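Local coordinates for protein saframycin Mx1 synthetase B (Legionella pneumophila subsp. pneumophila, PDB 3KXW) that belongs to the fatty acid AMP ligases, AMP-binding enzymes of the ANL superfamily, at residues 191-204 against 331-343. Sequence-based numbering, arbitrary orientation.
Sequences NLLDNLNKIFTSFH and EATLLVTGGTPGS. With 1ZZ (5'-O-[(S)-(dodecanoyloxy)(hydroxy)phosphoryl]adenosine), chain B.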
loop_
_atom_site.group_PDB
_atom_site.type_symbol
_atom_site.label_atom_id
_atom_site.label_comp_id
_atom_site.label_asym_id
_atom_site.label_seq_id
_atom_site.Cartn_x
_atom_site.Cartn_y
_atom_site.Cartn_z
ATOM N N ASN A 191 6.375 18.429 -2.180
ATOM C CA ASN A 191 6.713 16.999 -2.268
ATOM C C ASN A 191 5.716 16.285 -3.160
ATOM O O ASN A 191 6.080 15.491 -4.010
ATOM C CB ASN A 191 6.604 16.312 -0.894
ATOM C CG ASN A 191 7.753 16.644 0.045
ATOM O OD1 ASN A 191 8.894 16.914 -0.378
ATOM N ND2 ASN A 191 7.465 16.572 1.337
ATOM N N LEU A 192 4.443 16.546 -2.891
ATOM C CA LEU A 192 3.341 15.891 -3.567
ATOM C C LEU A 192 3.356 16.187 -5.063
ATOM O O LEU A 192 3.351 15.267 -5.883
ATOM C CB LEU A 192 2.023 16.337 -2.946
ATOM C CG LEU A 192 0.761 15.787 -3.625
ATOM C CD1 LEU A 192 0.711 14.257 -3.581
ATOM C CD2 LEU A 192 -0.472 16.387 -2.979
ATOM N N LEU A 193 3.376 17.466 -5.430
ATOM C CA LEU A 193 3.418 17.800 -6.857
ATOM C C LEU A 193 4.667 17.235 -7.522
ATOM O O LEU A 193 4.623 16.795 -8.657
ATOM C CB LEU A 193 3.331 19.310 -7.082
ATOM C CG LEU A 193 2.007 20.023 -6.740
ATOM C CD1 LEU A 193 2.185 21.543 -7.019
ATOM C CD2 LEU A 193 0.845 19.444 -7.541
ATOM N N ASP A 194 5.798 17.256 -6.835
ATOM C CA ASP A 194 6.993 16.733 -7.460
ATOM C C ASP A 194 6.803 15.255 -7.822
ATOM O O ASP A 194 7.174 14.799 -8.918
ATOM C CB ASP A 194 8.190 16.829 -6.537
ATOM C CG ASP A 194 9.466 16.423 -7.236
ATOM O OD1 ASP A 194 9.925 17.202 -8.086
ATOM O OD2 ASP A 194 9.991 15.327 -6.971
ATOM N N ASN A 195 6.265 14.494 -6.882
ATOM C CA ASN A 195 6.106 13.064 -7.135
ATOM C C ASN A 195 5.016 12.742 -8.144
ATOM O O ASN A 195 5.189 11.854 -8.975
ATOM C CB ASN A 195 5.928 12.251 -5.853
ATOM C CG ASN A 195 6.470 10.828 -6.012
ATOM O OD1 ASN A 195 5.724 9.855 -6.044
ATOM N ND2 ASN A 195 7.785 10.723 -6.156
ATOM N N LEU A 196 3.896 13.462 -8.074
ATOM C CA LEU A 196 2.841 13.307 -9.068
ATOM C C LEU A 196 3.382 13.518 -10.468
ATOM O O LEU A 196 2.983 12.842 -11.387
ATOM C CB LEU A 196 1.660 14.271 -8.831
ATOM C CG LEU A 196 0.921 14.147 -7.493
ATOM C CD1 LEU A 196 -0.283 15.055 -7.425
ATOM C CD2 LEU A 196 0.566 12.688 -7.103
ATOM N N ASN A 197 4.269 14.484 -10.631
ATOM C CA ASN A 197 4.870 14.717 -11.942
ATOM C C ASN A 197 5.795 13.570 -12.343
ATOM O O ASN A 197 5.827 13.148 -13.506
ATOM C CB ASN A 197 5.668 16.023 -11.947
ATOM C CG ASN A 197 6.421 16.231 -13.260
ATOM O OD1 ASN A 197 5.809 16.322 -14.325
ATOM N ND2 ASN A 197 7.745 16.303 -13.183
ATOM N N LYS A 198 6.556 13.074 -11.382
ATOM C CA LYS A 198 7.442 11.958 -11.656
ATOM C C LYS A 198 6.642 10.713 -12.060
ATOM O O LYS A 198 7.026 9.999 -12.984
ATOM C CB LYS A 198 8.327 11.659 -10.452
ATOM C CG LYS A 198 9.491 12.622 -10.312
ATOM C CD LYS A 198 10.150 12.446 -8.947
ATOM C CE LYS A 198 11.538 13.079 -8.908
ATOM N NZ LYS A 198 11.555 14.544 -9.147
ATOM N N ILE A 199 5.526 10.474 -11.382
ATOM C CA ILE A 199 4.651 9.342 -11.701
ATOM C C ILE A 199 4.002 9.493 -13.084
ATOM O O ILE A 199 4.051 8.573 -13.918
ATOM C CB ILE A 199 3.547 9.166 -10.622
ATOM C CG1 ILE A 199 4.186 8.898 -9.249
ATOM C CG2 ILE A 199 2.555 8.061 -11.007
ATOM C CD1 ILE A 199 3.200 8.949 -8.073
ATOM N N PHE A 200 3.382 10.643 -13.327
ATOM C CA PHE A 200 2.741 10.901 -14.621
ATOM C C PHE A 200 3.736 10.715 -15.763
ATOM O O PHE A 200 3.420 10.130 -16.815
ATOM C CB PHE A 200 2.140 12.314 -14.649
ATOM C CG PHE A 200 1.303 12.605 -15.859
ATOM C CD1 PHE A 200 -0.080 12.453 -15.817
ATOM C CD2 PHE A 200 1.888 13.051 -17.036
ATOM C CE1 PHE A 200 -0.863 12.733 -16.936
ATOM C CE2 PHE A 200 1.111 13.335 -18.159
ATOM C CZ PHE A 200 -0.262 13.187 -18.102
ATOM N N THR A 201 4.946 11.202 -15.546
ATOM C CA THR A 201 5.962 11.174 -16.585
ATOM C C THR A 201 6.535 9.791 -16.782
ATOM O O THR A 201 6.616 9.302 -17.915
ATOM C CB THR A 201 7.103 12.121 -16.249
ATOM O OG1 THR A 201 6.613 13.458 -16.310
ATOM C CG2 THR A 201 8.225 11.958 -17.243
ATOM N N SER A 202 6.928 9.164 -15.676
ATOM C CA SER A 202 7.605 7.866 -15.725
ATOM C C SER A 202 6.670 6.777 -16.267
ATOM O O SER A 202 7.122 5.874 -16.967
ATOM C CB SER A 202 8.166 7.490 -14.344
ATOM O OG SER A 202 9.169 8.417 -13.929
ATOM N N PHE A 203 5.378 6.896 -15.961
ATOM C CA PHE A 203 4.360 5.951 -16.437
ATOM C C PHE A 203 3.855 6.265 -17.855
ATOM O O PHE A 203 2.927 5.629 -18.336
ATOM C CB PHE A 203 3.165 5.850 -15.458
ATOM C CG PHE A 203 3.423 4.934 -14.275
ATOM C CD1 PHE A 203 4.418 5.240 -13.341
ATOM C CD2 PHE A 203 2.676 3.774 -14.100
ATOM C CE1 PHE A 203 4.684 4.385 -12.248
ATOM C CE2 PHE A 203 2.927 2.919 -13.002
ATOM C CZ PHE A 203 3.930 3.241 -12.088
ATOM N N HIS A 204 4.462 7.249 -18.513
ATOM C CA HIS A 204 4.063 7.613 -19.872
ATOM C C HIS A 204 2.557 7.838 -19.988
ATOM O O HIS A 204 1.928 7.377 -20.940
ATOM C CB HIS A 204 4.485 6.526 -20.865
ATOM C CG HIS A 204 5.957 6.488 -21.157
ATOM N ND1 HIS A 204 6.918 6.865 -20.245
ATOM C CD2 HIS A 204 6.634 6.077 -22.257
ATOM C CE1 HIS A 204 8.120 6.713 -20.774
ATOM N NE2 HIS A 204 7.975 6.229 -21.994
ATOM N N GLU A 331 8.290 7.859 2.809
ATOM C CA GLU A 331 9.277 8.887 3.186
ATOM C C GLU A 331 9.799 9.647 1.968
ATOM O O GLU A 331 10.340 10.752 2.089
ATOM C CB GLU A 331 10.439 8.270 3.985
ATOM C CG GLU A 331 10.066 7.905 5.418
ATOM C CD GLU A 331 9.490 6.503 5.543
ATOM O OE1 GLU A 331 9.028 5.951 4.508
ATOM O OE2 GLU A 331 9.505 5.944 6.673
ATOM N N ALA A 332 9.648 9.043 0.789
ATOM C CA ALA A 332 10.014 9.713 -0.454
ATOM C C ALA A 332 8.768 10.049 -1.277
ATOM O O ALA A 332 8.823 10.161 -2.507
ATOM C CB ALA A 332 10.979 8.869 -1.257
ATOM N N THR A 333 7.661 10.250 -0.563
ATOM C CA THR A 333 6.347 10.493 -1.126
ATOM C C THR A 333 5.794 9.230 -1.755
ATOM O O THR A 333 4.841 8.659 -1.247
ATOM C CB THR A 333 6.319 11.714 -2.096
ATOM O OG1 THR A 333 6.743 12.878 -1.379
ATOM C CG2 THR A 333 4.945 11.955 -2.576
ATOM N N LEU A 334 6.407 8.764 -2.841
ATOM C CA LEU A 334 6.021 7.453 -3.350
ATOM C C LEU A 334 7.083 6.885 -4.259
ATOM O O LEU A 334 7.891 6.078 -3.824
ATOM C CB LEU A 334 4.678 7.497 -4.077
ATOM C CG LEU A 334 4.141 6.117 -4.500
ATOM C CD1 LEU A 334 3.748 5.290 -3.280
ATOM C CD2 LEU A 334 2.953 6.314 -5.435
ATOM N N LEU A 335 7.087 7.303 -5.516
ATOM C CA LEU A 335 7.865 6.585 -6.541
ATOM C C LEU A 335 9.333 6.984 -6.551
ATOM O O LEU A 335 9.635 8.166 -6.699
ATOM C CB LEU A 335 7.243 6.840 -7.923
ATOM C CG LEU A 335 7.947 6.250 -9.138
ATOM C CD1 LEU A 335 7.936 4.691 -9.101
ATOM C CD2 LEU A 335 7.303 6.797 -10.419
ATOM N N VAL A 336 10.229 5.993 -6.443
ATOM C CA VAL A 336 11.688 6.213 -6.404
ATOM C C VAL A 336 12.380 5.626 -7.629
ATOM O O VAL A 336 13.199 6.302 -8.252
ATOM C CB VAL A 336 12.318 5.631 -5.108
ATOM C CG1 VAL A 336 13.870 5.713 -5.116
ATOM C CG2 VAL A 336 11.765 6.380 -3.906
ATOM N N THR A 337 12.045 4.383 -7.980
ATOM C CA THR A 337 12.602 3.763 -9.190
ATOM C C THR A 337 11.528 3.080 -10.027
ATOM O O THR A 337 10.538 2.605 -9.497
ATOM C CB THR A 337 13.713 2.699 -8.873
ATOM O OG1 THR A 337 13.137 1.535 -8.263
ATOM C CG2 THR A 337 14.756 3.261 -7.945
ATOM N N GLY A 338 11.750 3.032 -11.340
ATOM C CA GLY A 338 10.883 2.327 -12.255
ATOM C C GLY A 338 11.497 2.317 -13.639
ATOM O O GLY A 338 12.316 3.177 -13.964
ATOM N N GLY A 339 11.115 1.349 -14.458
ATOM C CA GLY A 339 11.721 1.245 -15.774
ATOM C C GLY A 339 10.998 2.040 -16.840
ATOM O O GLY A 339 10.351 3.050 -16.557
ATOM N N THR A 340 11.093 1.557 -18.078
ATOM C CA THR A 340 10.381 2.138 -19.208
ATOM C C THR A 340 9.137 1.293 -19.525
ATOM O O THR A 340 9.245 0.100 -19.806
ATOM C CB THR A 340 11.292 2.181 -20.447
ATOM O OG1 THR A 340 12.471 2.947 -20.148
ATOM C CG2 THR A 340 10.560 2.797 -21.627
ATOM N N PRO A 341 7.947 1.908 -19.468
ATOM C CA PRO A 341 6.693 1.176 -19.714
ATOM C C PRO A 341 6.690 0.459 -21.080
ATOM O O PRO A 341 7.169 1.019 -22.057
ATOM C CB PRO A 341 5.624 2.273 -19.666
ATOM C CG PRO A 341 6.239 3.343 -18.767
ATOM C CD PRO A 341 7.722 3.295 -19.030
ATOM N N GLY A 342 6.158 -0.757 -21.133
ATOM C CA GLY A 342 6.163 -1.543 -22.365
ATOM C C GLY A 342 7.440 -2.338 -22.647
ATOM O O GLY A 342 7.452 -3.268 -23.466
ATOM N N SER A 343 8.530 -1.981 -21.983
ATOM C CA SER A 343 9.761 -2.750 -22.113
ATOM C C SER A 343 9.742 -3.972 -21.184
ATOM O O SER A 343 9.030 -3.971 -20.178
ATOM C CB SER A 343 10.957 -1.844 -21.812
ATOM O OG SER A 343 12.131 -2.606 -21.622
HETATM P P 1ZZ B . 5.489 2.133 2.240
HETATM C C1 1ZZ B . -0.116 5.127 -10.937
HETATM N N1 1ZZ B . 9.187 -2.031 -0.970
HETATM O O1 1ZZ B . 5.250 0.572 -0.610
HETATM C C2 1ZZ B . 0.552 4.148 -9.964
HETATM N N2 1ZZ B . 8.789 -1.442 -3.090
HETATM O O2 1ZZ B . 5.071 2.524 0.678
HETATM C C3 1ZZ B . 1.996 4.553 -9.639
HETATM N N3 1ZZ B . 10.737 -4.088 -1.461
HETATM O O3 1ZZ B . 6.024 3.310 2.892
HETATM C C4 1ZZ B . 2.488 3.847 -8.367
HETATM N N4 1ZZ B . 11.001 -4.444 -3.830
HETATM O O4 1ZZ B . 4.160 1.613 2.994
HETATM C C5 1ZZ B . 4.020 3.850 -8.236
HETATM N N5 1ZZ B . 10.103 -3.076 -5.497
HETATM O O5 1ZZ B . 6.592 0.883 2.274
HETATM C C6 1ZZ B . 4.399 3.013 -7.006
HETATM O O6 1ZZ B . 8.029 -1.262 1.086
HETATM C C7 1ZZ B . 5.867 2.667 -6.655
HETATM O O7 1ZZ B . 10.732 -1.897 1.959
HETATM C C8 1ZZ B . 6.161 1.706 -5.486
HETATM O O8 1ZZ B . 10.730 0.572 2.146
HETATM C C9 1ZZ B . 6.121 2.493 -4.166
HETATM C C10 1ZZ B . 5.694 1.655 -2.937
HETATM C C11 1ZZ B . 5.431 2.629 -1.754
HETATM C C12 1ZZ B . 5.691 1.880 -0.434
HETATM C C13 1ZZ B . 7.797 0.954 1.543
HETATM C C14 1ZZ B . 8.524 -0.229 1.709
HETATM C C15 1ZZ B . 10.019 -0.106 1.240
HETATM C C16 1ZZ B . 10.414 -1.351 1.041
HETATM C C17 1ZZ B . 9.226 -1.903 0.418
HETATM C C18 1ZZ B . 8.523 -1.114 -1.881
HETATM C C19 1ZZ B . 9.642 -2.667 -3.027
HETATM C C20 1ZZ B . 9.904 -2.964 -1.788
HETATM C C21 1ZZ B . 11.232 -4.828 -2.423
HETATM C C22 1ZZ B . 10.295 -3.478 -4.127
HETATM O O HOH W 1 9.871 5.646 -17.381
#
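Helix 191-202 and strand 335-338 run nearly parallel, N to C, axes 9.0 Å apart at 19°; the backbones keep step from Asn195 beside Thr333 to Phe203 beside Pro341. The Asn195 carboxamide engages both backbone groups of Leu335. OD1 accepts a hydrogen bond from Leu335 N at 2.9 Å and nearly straight, while ND2 donates one to Leu335 O, 3.2 Å away and lying in the amide plane; the pair fixes the rotation of the amide. ND2 also bonds Ser408. Just before, CB of Asn195 packs at 3.4 Å on CG2 of Thr333, whose hydroxyl is held by the Ser408 carbonyl.

Strand 335-338 pairs antiparallel with strand 323-328 in a mixed sheet of the AMP-binding domain, with a classic beta bulge at Val336 and Thr337 opposite Tyr327. The dodecanoyl chain of the ligand passes along one side of this interface. With chi1 at 177° the Leu335 branch extends to the helix, and chi2 near 65° sends CD2 to Ile199 and the edge of the Phe203 ring, and CD1 to ligand C7. Leu334 reaches C11 with CD1 at 3.5 Å and lays CD2 against CD1 of Ile199. Phe203 CZ comes within 3.4 Å of C3, and the terminal C1 lies over one ring face.

Beyond the pocket, a Schellman motif with His204 as C-prime residue ends the helix. CD of Pro341 sits over one face of the His204 imidazole in a CH-pi contact, 3.9 Å from the centroid, and a water lies 2.8 Å from both Ser202 O and Gly339 O.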